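Local coordinates for protein argonaute (Methanocaldococcus jannaschii, PDB 5G5S) that uses short single-stranded DNA guides to bind complementary single-stranded DNA targets and slice them, possibly in defence against invading genetic elements, at residues Y499-L505 with K565-R571. Coordinates in Å, arbitrary orientation, origin at the centre of the assembly. Residues are numbered along the deposited sequence.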
ATOM      1  N   TYR A 499      21.047  -2.677 -10.744  1.00 65.10           N
ATOM      2  CA  TYR A 499      19.865  -3.368 -11.268  1.00 62.50           C
ATOM      3  C   TYR A 499      19.408  -2.981 -12.642  1.00 67.06           C
ATOM      4  O   TYR A 499      19.176  -1.806 -12.922  1.00 68.37           O
ATOM      5  CB  TYR A 499      18.684  -3.298 -10.278  1.00 60.33           C
ATOM      6  CG  TYR A 499      19.073  -3.721  -8.881  1.00 58.22           C
ATOM      7  CD1 TYR A 499      19.350  -5.053  -8.589  1.00 58.49           C
ATOM      8  CD2 TYR A 499      19.233  -2.780  -7.865  1.00 58.18           C
ATOM      9  CE1 TYR A 499      19.767  -5.443  -7.320  1.00 58.84           C
ATOM     10  CE2 TYR A 499      19.625  -3.163  -6.584  1.00 58.59           C
ATOM     11  CZ  TYR A 499      19.869  -4.501  -6.311  1.00 66.41           C
ATOM     12  OH  TYR A 499      20.261  -4.900  -5.059  1.00 67.89           O
ATOM     13  N   ASP A 500      19.242  -3.985 -13.498  1.00 63.74           N
ATOM     14  CA  ASP A 500      18.689  -3.809 -14.837  1.00 64.40           C
ATOM     15  C   ASP A 500      17.201  -3.456 -14.674  1.00 65.91           C
ATOM     16  O   ASP A 500      16.700  -2.580 -15.368  1.00 65.58           O
ATOM     17  CB  ASP A 500      18.854  -5.095 -15.660  1.00 66.84           C
ATOM     18  CG  ASP A 500      20.297  -5.415 -15.987  1.00 76.82           C
ATOM     19  OD1 ASP A 500      20.829  -4.827 -16.946  1.00 83.17           O
ATOM     20  OD2 ASP A 500      20.894  -6.250 -15.282  1.00 75.52           O
ATOM     21  N   TYR A 501      16.525  -4.125 -13.716  1.00 60.61           N
ATOM     22  CA  TYR A 501      15.122  -3.928 -13.365  1.00 58.16           C
ATOM     23  C   TYR A 501      14.909  -3.917 -11.879  1.00 58.46           C
ATOM     24  O   TYR A 501      15.544  -4.670 -11.141  1.00 57.61           O
ATOM     25  CB  TYR A 501      14.221  -5.034 -13.954  1.00 58.97           C
ATOM     26  CG  TYR A 501      14.279  -5.166 -15.456  1.00 64.33           C
ATOM     27  CD1 TYR A 501      14.034  -4.068 -16.284  1.00 68.61           C
ATOM     28  CD2 TYR A 501      14.516  -6.401 -16.058  1.00 65.50           C
ATOM     29  CE1 TYR A 501      14.085  -4.185 -17.674  1.00 72.90           C
ATOM     30  CE2 TYR A 501      14.543  -6.535 -17.445  1.00 68.25           C
ATOM     31  CZ  TYR A 501      14.336  -5.422 -18.250  1.00 82.29           C
ATOM     32  OH  TYR A 501      14.367  -5.540 -19.619  1.00 92.09           O
ATOM     33  N   ILE A 502      14.000  -3.055 -11.448  1.00 54.47           N
ATOM     34  CA  ILE A 502      13.480  -2.959 -10.098  1.00 52.77           C
ATOM     35  C   ILE A 502      11.997  -3.190 -10.336  1.00 55.66           C
ATOM     36  O   ILE A 502      11.376  -2.467 -11.131  1.00 54.36           O
ATOM     37  CB  ILE A 502      13.809  -1.644  -9.371  1.00 56.39           C
ATOM     38  CG1 ILE A 502      15.331  -1.583  -9.062  1.00 57.23           C
ATOM     39  CG2 ILE A 502      12.945  -1.533  -8.080  1.00 55.10           C
ATOM     40  CD1 ILE A 502      15.885  -0.180  -8.780  1.00 65.15           C
ATOM     41  N   MET A 503      11.477  -4.293  -9.764  1.00 51.09           N
ATOM     42  CA  MET A 503      10.116  -4.705 -10.017  1.00 50.31           C
ATOM     43  C   MET A 503       9.272  -4.709  -8.746  1.00 53.89           C
ATOM     44  O   MET A 503       9.583  -5.409  -7.789  1.00 53.57           O
ATOM     45  CB  MET A 503      10.106  -6.067 -10.732  1.00 52.33           C
ATOM     46  CG  MET A 503      10.660  -6.028 -12.144  1.00 56.50           C
ATOM     47  SD  MET A 503      10.531  -7.646 -12.940  1.00 62.33           S
ATOM     48  CE  MET A 503      11.237  -7.312 -14.550  1.00 59.92           C
ATOM     49  N   GLY A 504       8.241  -3.879  -8.751  1.00 50.32           N
ATOM     50  CA  GLY A 504       7.278  -3.770  -7.671  1.00 50.68           C
ATOM     51  C   GLY A 504       6.196  -4.793  -7.903  1.00 56.78           C
ATOM     52  O   GLY A 504       5.638  -4.869  -8.992  1.00 55.56           O
ATOM     53  N   LEU A 505       5.930  -5.614  -6.906  1.00 57.50           N
ATOM     54  CA  LEU A 505       4.969  -6.685  -7.063  1.00 60.21           C
ATOM     55  C   LEU A 505       3.925  -6.659  -5.981  1.00 67.42           C
ATOM     56  O   LEU A 505       4.248  -6.458  -4.821  1.00 68.32           O
ATOM     57  CB  LEU A 505       5.736  -8.045  -7.091  1.00 60.63           C
ATOM     58  CG  LEU A 505       4.931  -9.348  -7.179  1.00 65.76           C
ATOM     59  CD1 LEU A 505       4.124  -9.428  -8.465  1.00 65.93           C
ATOM     60  CD2 LEU A 505       5.840 -10.540  -7.072  1.00 69.10           C
ATOM     61  N   LYS A 565      20.568 -10.819 -16.338  1.00 62.55           N
ATOM     62  CA  LYS A 565      20.107  -9.595 -15.720  1.00 60.85           C
ATOM     63  C   LYS A 565      20.321  -9.601 -14.218  1.00 64.68           C
ATOM     64  O   LYS A 565      20.501 -10.654 -13.611  1.00 63.28           O
ATOM     65  CB  LYS A 565      18.599  -9.409 -16.010  1.00 61.65           C
ATOM     66  CG  LYS A 565      18.207  -9.250 -17.490  1.00 66.06           C
ATOM     67  CD  LYS A 565      18.672  -7.933 -18.127  1.00 74.00           C
ATOM     68  CE  LYS A 565      18.413  -7.877 -19.613  1.00 82.68           C
ATOM     69  NZ  LYS A 565      16.972  -7.675 -19.917  1.00 87.52           N
ATOM     70  N   ASN A 566      20.299  -8.397 -13.625  1.00 61.43           N
ATOM     71  CA  ASN A 566      20.347  -8.157 -12.190  1.00 59.29           C
ATOM     72  C   ASN A 566      19.016  -7.494 -11.893  1.00 61.95           C
ATOM     73  O   ASN A 566      18.777  -6.376 -12.339  1.00 61.87           O
ATOM     74  CB  ASN A 566      21.541  -7.275 -11.781  1.00 57.11           C
ATOM     75  CG  ASN A 566      21.760  -7.288 -10.288  1.00 66.93           C
ATOM     76  OD1 ASN A 566      20.932  -7.780  -9.511  1.00 60.52           O
ATOM     77  ND2 ASN A 566      22.885  -6.783  -9.848  1.00 65.34           N
ATOM     78  N   ILE A 567      18.105  -8.245 -11.248  1.00 58.10           N
ATOM     79  CA  ILE A 567      16.720  -7.848 -10.969  1.00 55.83           C
ATOM     80  C   ILE A 567      16.448  -7.848  -9.487  1.00 58.97           C
ATOM     81  O   ILE A 567      16.753  -8.820  -8.797  1.00 59.72           O
ATOM     82  CB  ILE A 567      15.700  -8.769 -11.732  1.00 58.64           C
ATOM     83  CG1 ILE A 567      15.962  -8.768 -13.258  1.00 60.65           C
ATOM     84  CG2 ILE A 567      14.246  -8.386 -11.449  1.00 56.58           C
ATOM     85  CD1 ILE A 567      15.542 -10.030 -13.936  1.00 67.78           C
ATOM     86  N   LEU A 568      15.833  -6.759  -9.006  1.00 54.23           N
ATOM     87  CA  LEU A 568      15.439  -6.602  -7.616  1.00 52.11           C
ATOM     88  C   LEU A 568      13.913  -6.567  -7.554  1.00 53.75           C
ATOM     89  O   LEU A 568      13.306  -5.737  -8.222  1.00 52.04           O
ATOM     90  CB  LEU A 568      16.060  -5.316  -7.006  1.00 51.30           C
ATOM     91  CG  LEU A 568      15.572  -4.896  -5.597  1.00 53.99           C
ATOM     92  CD1 LEU A 568      16.012  -5.881  -4.532  1.00 53.67           C
ATOM     93  CD2 LEU A 568      15.999  -3.478  -5.242  1.00 53.32           C
ATOM     94  N   PHE A 569      13.301  -7.489  -6.780  1.00 50.87           N
ATOM     95  CA  PHE A 569      11.848  -7.536  -6.567  1.00 50.44           C
ATOM     96  C   PHE A 569      11.478  -6.934  -5.220  1.00 54.08           C
ATOM     97  O   PHE A 569      12.105  -7.217  -4.197  1.00 52.92           O
ATOM     98  CB  PHE A 569      11.268  -8.950  -6.664  1.00 52.38           C
ATOM     99  CG  PHE A 569      11.182  -9.495  -8.067  1.00 53.70           C
ATOM    100  CD1 PHE A 569      12.232 -10.233  -8.609  1.00 55.57           C
ATOM    101  CD2 PHE A 569      10.028  -9.327  -8.826  1.00 54.23           C
ATOM    102  CE1 PHE A 569      12.137 -10.762  -9.894  1.00 56.78           C
ATOM    103  CE2 PHE A 569       9.940  -9.851 -10.115  1.00 56.29           C
ATOM    104  CZ  PHE A 569      11.001 -10.544 -10.650  1.00 54.66           C
ATOM    105  N   LEU A 570      10.444  -6.110  -5.238  1.00 51.01           N
ATOM    106  CA  LEU A 570       9.908  -5.435  -4.070  1.00 51.65           C
ATOM    107  C   LEU A 570       8.510  -5.992  -3.831  1.00 58.29           C
ATOM    108  O   LEU A 570       7.657  -5.968  -4.733  1.00 56.51           O
ATOM    109  CB  LEU A 570       9.836  -3.930  -4.373  1.00 52.12           C
ATOM    110  CG  LEU A 570      11.012  -2.993  -4.063  1.00 56.41           C
ATOM    111  CD1 LEU A 570      12.366  -3.633  -4.200  1.00 54.95           C
ATOM    112  CD2 LEU A 570      10.912  -1.726  -4.862  1.00 62.10           C
ATOM    113  N   ARG A 571       8.290  -6.553  -2.636  1.00 58.02           N
ATOM    114  CA  ARG A 571       6.980  -7.088  -2.280  1.00 58.79           C
ATOM    115  C   ARG A 571       6.606  -6.831  -0.821  1.00 63.11           C
ATOM    116  O   ARG A 571       7.479  -6.668   0.027  1.00 61.67           O
ATOM    117  CB  ARG A 571       6.793  -8.568  -2.709  1.00 59.34           C
ATOM    118  CG  ARG A 571       7.891  -9.540  -2.281  1.00 73.49           C
ATOM    119  CD  ARG A 571       7.665 -10.943  -2.841  1.00 86.66           C
ATOM    120  NE  ARG A 571       6.806 -11.756  -1.975  1.00105.81           N
ATOM    121  CZ  ARG A 571       6.352 -12.973  -2.274  1.00127.71           C
ATOM    122  NH1 ARG A 571       6.658 -13.539  -3.435  1.00109.65           N
ATOM    123  NH2 ARG A 571       5.576 -13.626  -1.418  1.00125.96           N
TER
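Two neighbouring parallel strands, 501-505 and 566-571, pair at the centre of the RNase H-like sheet of the PIWI domain, flanked by strands 517-525 and 593-600. Because the antiparallel hairpin of 517-525 and 530-537 and helix 547-556 intervene in sequence, the connection from 501-505 to 566-571 is longer than a simple beta-alpha-beta crossover. The axes of the two segments approach to 4.7 Å, their N-to-C directions 20° apart. The hydrogen-bond ladder alternates as parallel pairing demands: Leu568 N to Tyr501 O (3.0 Å), Met503 N to Leu568 O (2.8 Å), Leu570 N to Met503 O (2.8 Å) and Leu505 N to Leu570 O (2.8 Å). Ahead of it, Asp500 closes the start of the pair: its N donates a hydrogen bond to Asn566 O (2.7 Å) and its OD2 accepts one from Asn566 N (2.8 Å). On one face Met503 SD lies obliquely beside the Phe569 ring, 3.6 Å from Phe569 CE2, a Met-aromatic contact against helix 547-556. The other face carries Ile502, Leu568 and Leu570; there Ile502 and Leu568 meet Leu661 of helix 656-666. Both strands run toward the active site: Asp506 and Asp572, probably catalytic and Mn(2+)-binding, directly follow Leu505 and Arg571, at the same end of adjacent strands. At the opposite end, Tyr499, whose hydroxyl is hydrogen-bonded to Glu595, receives Leu568 CB over its ring face, 3.7 Å from the centroid, in a CH-pi contact.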